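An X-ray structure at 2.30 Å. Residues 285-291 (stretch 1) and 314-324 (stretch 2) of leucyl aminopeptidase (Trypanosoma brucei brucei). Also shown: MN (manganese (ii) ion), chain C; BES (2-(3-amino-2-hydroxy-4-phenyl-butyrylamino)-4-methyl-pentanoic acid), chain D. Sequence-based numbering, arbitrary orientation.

Stretch 1 285-291: SLVGKGI
Stretch 2, residues 314-324: GGAAAVFCGFL

Residues 285-291 form a β-strand that begins earlier in the chain, with phi/psi running from -106/123 at Ser285 to -84/99 at Ile291; Gly290, at -111/55, has the lowest psi. Residues 314-324 form a regular α-helix that continues beyond Leu324, with phi between -57° and -74° and psi between -32° and -52° and its i to i+4 ladder running from Ala318 N to Gly314 O (3.0 Å) through to Leu324 N to Phe320 O (3.0 Å). The axes approach to 5.2 Å, and the N-to-C directions differ by 140°, so the helix runs roughly against the strand (signed crossing angle -140°). Register is set by Gly288 CA and Ala316 CA, 3.9 Å apart. The contact buries 314 Å², both sides summed, and all residues of both stretches are buried.

Ser285 starts the strand out of reach of the helix; its chi1 is m, and its OG is hydrogen-bonded elsewhere in the structure. Leu286 points its CA-to-CB bond toward the helix, with chi1 m (-53°) and chi2 t (173°). Its CB lies 3.9 Å from Val319 CB, an apolar contact, while its CD1 is 3.8 Å from Val319 O and 4.5 Å from Phe323 CB. Leu286 and Val319 each have 64 Å² covered by the other stretch, the largest shares in the contact. Phe323, chi1 t and chi2 92°, also has CB directed toward the strand.

Val287 (chi1 t) points away, in keeping with the alternation between Leu286 and Gly288, and meets the helix through its backbone: Val287 O lies 4.1 Å from Val319 CG1. At Gly288 the next toward-facing position has no side chain, and the helix occupies that space. Gly288 CA is 3.8 Å from Val319 CG2 (Val319 chi1 m) and 3.9 Å from Gly315 O. An ideal CB here would fall 2.6 Å from Val319 CG2, 2.7 Å from Ala316 CA and 2.9 Å from Gly315 O, all clashes; glycine therefore permits the close backbone approach.

Lys289 supplies the direct polar link. Ala316 N donates to Lys289 O at 3.1 Å with an N-H...O angle of 137°, using an amide in the first turn of the helix, where no carbonyl within the stretch lies four residues back to receive it. A water bridges the same carbonyl to the preceding amide, donating to Lys289 O at 2.8 Å and accepting from Gly315 N at 2.8 Å. The lysine side chain leaves CA sideways and its end leads away, extended with chi1 to chi4 all t. Lys289 NZ binds the manganese ion at 2.1 Å, alongside BES N2 at 2.0 Å and BES O2 at 1.9 Å from the same ion. The residue thus joins the helix by its backbone and the metal by its side chain.

Gly290 CA packs 3.4 Å from Ala316 CB, the small methyl fitting against bare backbone; an ideal CB on Gly290 would sit tightly, 3.2 Å from that methyl. Ile291, chi1 and chi2 both m, points sideways and makes no contact with the helix.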

# COMPACT_ATOMS: atom_id res chain seq x y z
N SER G 285 0.62 26.14 35.10
CA SER G 285 1.63 25.13 34.72
C SER G 285 1.57 24.84 33.24
O SER G 285 0.52 24.45 32.70
CB SER G 285 1.47 23.85 35.48
OG SER G 285 1.86 24.00 36.83
N LEU G 286 2.69 25.05 32.58
CA LEU G 286 2.84 24.77 31.17
C LEU G 286 3.54 23.44 31.01
O LEU G 286 4.52 23.16 31.71
CB LEU G 286 3.67 25.84 30.46
CG LEU G 286 3.20 27.28 30.65
CD1 LEU G 286 4.20 28.26 30.04
CD2 LEU G 286 1.83 27.51 30.02
N VAL G 287 3.07 22.65 30.06
CA VAL G 287 3.71 21.36 29.73
C VAL G 287 3.83 21.23 28.20
O VAL G 287 2.88 21.37 27.50
CB VAL G 287 2.88 20.19 30.27
CG1 VAL G 287 3.61 18.87 30.03
CG2 VAL G 287 2.64 20.37 31.75
N GLY G 288 5.03 20.97 27.73
CA GLY G 288 5.30 20.93 26.30
C GLY G 288 5.89 19.62 25.80
O GLY G 288 6.76 19.05 26.43
N LYS G 289 5.35 19.14 24.68
CA LYS G 289 5.87 17.92 24.00
C LYS G 289 7.17 18.32 23.34
O LYS G 289 7.19 19.09 22.37
CB LYS G 289 4.87 17.35 22.98
CG LYS G 289 5.39 16.15 22.18
CD LYS G 289 4.45 15.72 21.03
CE LYS G 289 5.05 14.60 20.17
NZ LYS G 289 4.32 14.20 18.93
N GLY G 290 8.25 17.80 23.87
CA GLY G 290 9.59 18.11 23.35
C GLY G 290 10.25 16.94 22.66
O GLY G 290 11.34 16.51 23.03
N ILE G 291 9.56 16.40 21.68
CA ILE G 291 10.10 15.25 20.92
C ILE G 291 11.01 15.83 19.86
O ILE G 291 10.55 16.29 18.81
CB ILE G 291 9.02 14.33 20.34
CG1 ILE G 291 8.18 13.74 21.49
CG2 ILE G 291 9.62 13.22 19.50
CD1 ILE G 291 8.94 12.89 22.50
N GLY G 314 7.88 21.34 18.76
CA GLY G 314 7.26 22.65 18.59
C GLY G 314 6.42 23.12 19.76
O GLY G 314 6.34 24.29 20.05
N GLY G 315 5.81 22.17 20.45
CA GLY G 315 5.04 22.47 21.68
C GLY G 315 5.94 22.85 22.83
O GLY G 315 5.64 23.75 23.61
N ALA G 316 7.06 22.16 22.95
CA ALA G 316 8.06 22.49 24.00
C ALA G 316 8.68 23.87 23.75
O ALA G 316 8.88 24.65 24.66
CB ALA G 316 9.15 21.44 24.08
N ALA G 317 8.98 24.14 22.51
CA ALA G 317 9.52 25.44 22.13
C ALA G 317 8.51 26.54 22.43
O ALA G 317 8.87 27.61 22.91
CB ALA G 317 9.91 25.48 20.66
N ALA G 318 7.25 26.26 22.13
CA ALA G 318 6.20 27.24 22.34
C ALA G 318 6.07 27.63 23.83
O ALA G 318 6.08 28.80 24.17
CB ALA G 318 4.87 26.73 21.83
N VAL G 319 5.95 26.63 24.69
CA VAL G 319 5.83 26.89 26.12
C VAL G 319 7.12 27.49 26.69
O VAL G 319 7.09 28.36 27.55
CB VAL G 319 5.40 25.67 26.95
CG1 VAL G 319 4.03 25.20 26.50
CG2 VAL G 319 6.40 24.53 26.89
N PHE G 320 8.24 27.01 26.21
CA PHE G 320 9.53 27.54 26.65
C PHE G 320 9.62 29.03 26.38
O PHE G 320 9.98 29.82 27.23
CB PHE G 320 10.69 26.83 25.97
CG PHE G 320 12.04 27.36 26.36
CD1 PHE G 320 12.43 27.37 27.68
CD2 PHE G 320 12.93 27.83 25.39
CE1 PHE G 320 13.70 27.83 28.05
CE2 PHE G 320 14.19 28.31 25.75
CZ PHE G 320 14.57 28.31 27.09
N CYS G 321 9.31 29.42 25.15
CA CYS G 321 9.47 30.81 24.73
C CYS G 321 8.39 31.71 25.34
O CYS G 321 8.64 32.88 25.63
CB CYS G 321 9.54 30.93 23.24
SG CYS G 321 11.03 30.15 22.54
N GLY G 322 7.20 31.19 25.50
CA GLY G 322 6.11 31.92 26.18
C GLY G 322 6.50 32.21 27.63
O GLY G 322 6.27 33.28 28.17
N PHE G 323 7.11 31.20 28.24
CA PHE G 323 7.71 31.32 29.57
C PHE G 323 8.76 32.44 29.58
O PHE G 323 8.78 33.27 30.48
CB PHE G 323 8.32 30.02 30.01
CG PHE G 323 8.96 30.07 31.36
CD1 PHE G 323 8.25 29.73 32.49
CD2 PHE G 323 10.31 30.33 31.49
CE1 PHE G 323 8.86 29.69 33.74
CE2 PHE G 323 10.93 30.30 32.73
CZ PHE G 323 10.21 29.97 33.85
N LEU G 324 9.67 32.42 28.62
CA LEU G 324 10.75 33.44 28.55
C LEU G 324 10.16 34.83 28.44
O LEU G 324 10.62 35.76 29.12
CB LEU G 324 11.70 33.23 27.39
CG LEU G 324 12.62 32.01 27.49
CD1 LEU G 324 13.54 31.99 26.27
CD2 LEU G 324 13.42 32.00 28.78
MN MN C . 5.25 12.85 17.69
N2 BES D . 4.32 13.83 16.18
C1 BES D . 3.26 13.07 15.53
C6 BES D . 2.06 13.95 15.08
C7 BES D . 2.19 14.69 13.78
C8 BES D . 2.82 15.92 13.72
C12 BES D . 1.62 14.18 12.62
C9 BES D . 2.93 16.61 12.51
C11 BES D . 1.73 14.87 11.40
C10 BES D . 2.39 16.08 11.34
C2 BES D . 2.82 11.98 16.53
O2 BES D . 3.88 11.53 17.43
C3 BES D . 2.38 10.78 15.74
O3 BES D . 3.31 9.98 15.47
N1 BES D . 1.06 10.74 15.51
C4 BES D . 0.37 9.71 14.78
C13 BES D . -0.14 8.61 15.71
C14 BES D . -0.53 7.31 15.01
C15 BES D . 0.43 6.77 13.96
C16 BES D . -0.70 6.22 16.03
C5 BES D . -0.82 10.26 14.07
O1 BES D . -1.04 9.85 12.93
O4 BES D . -1.54 11.09 14.63
O HOH W 1 5.48 19.37 20.19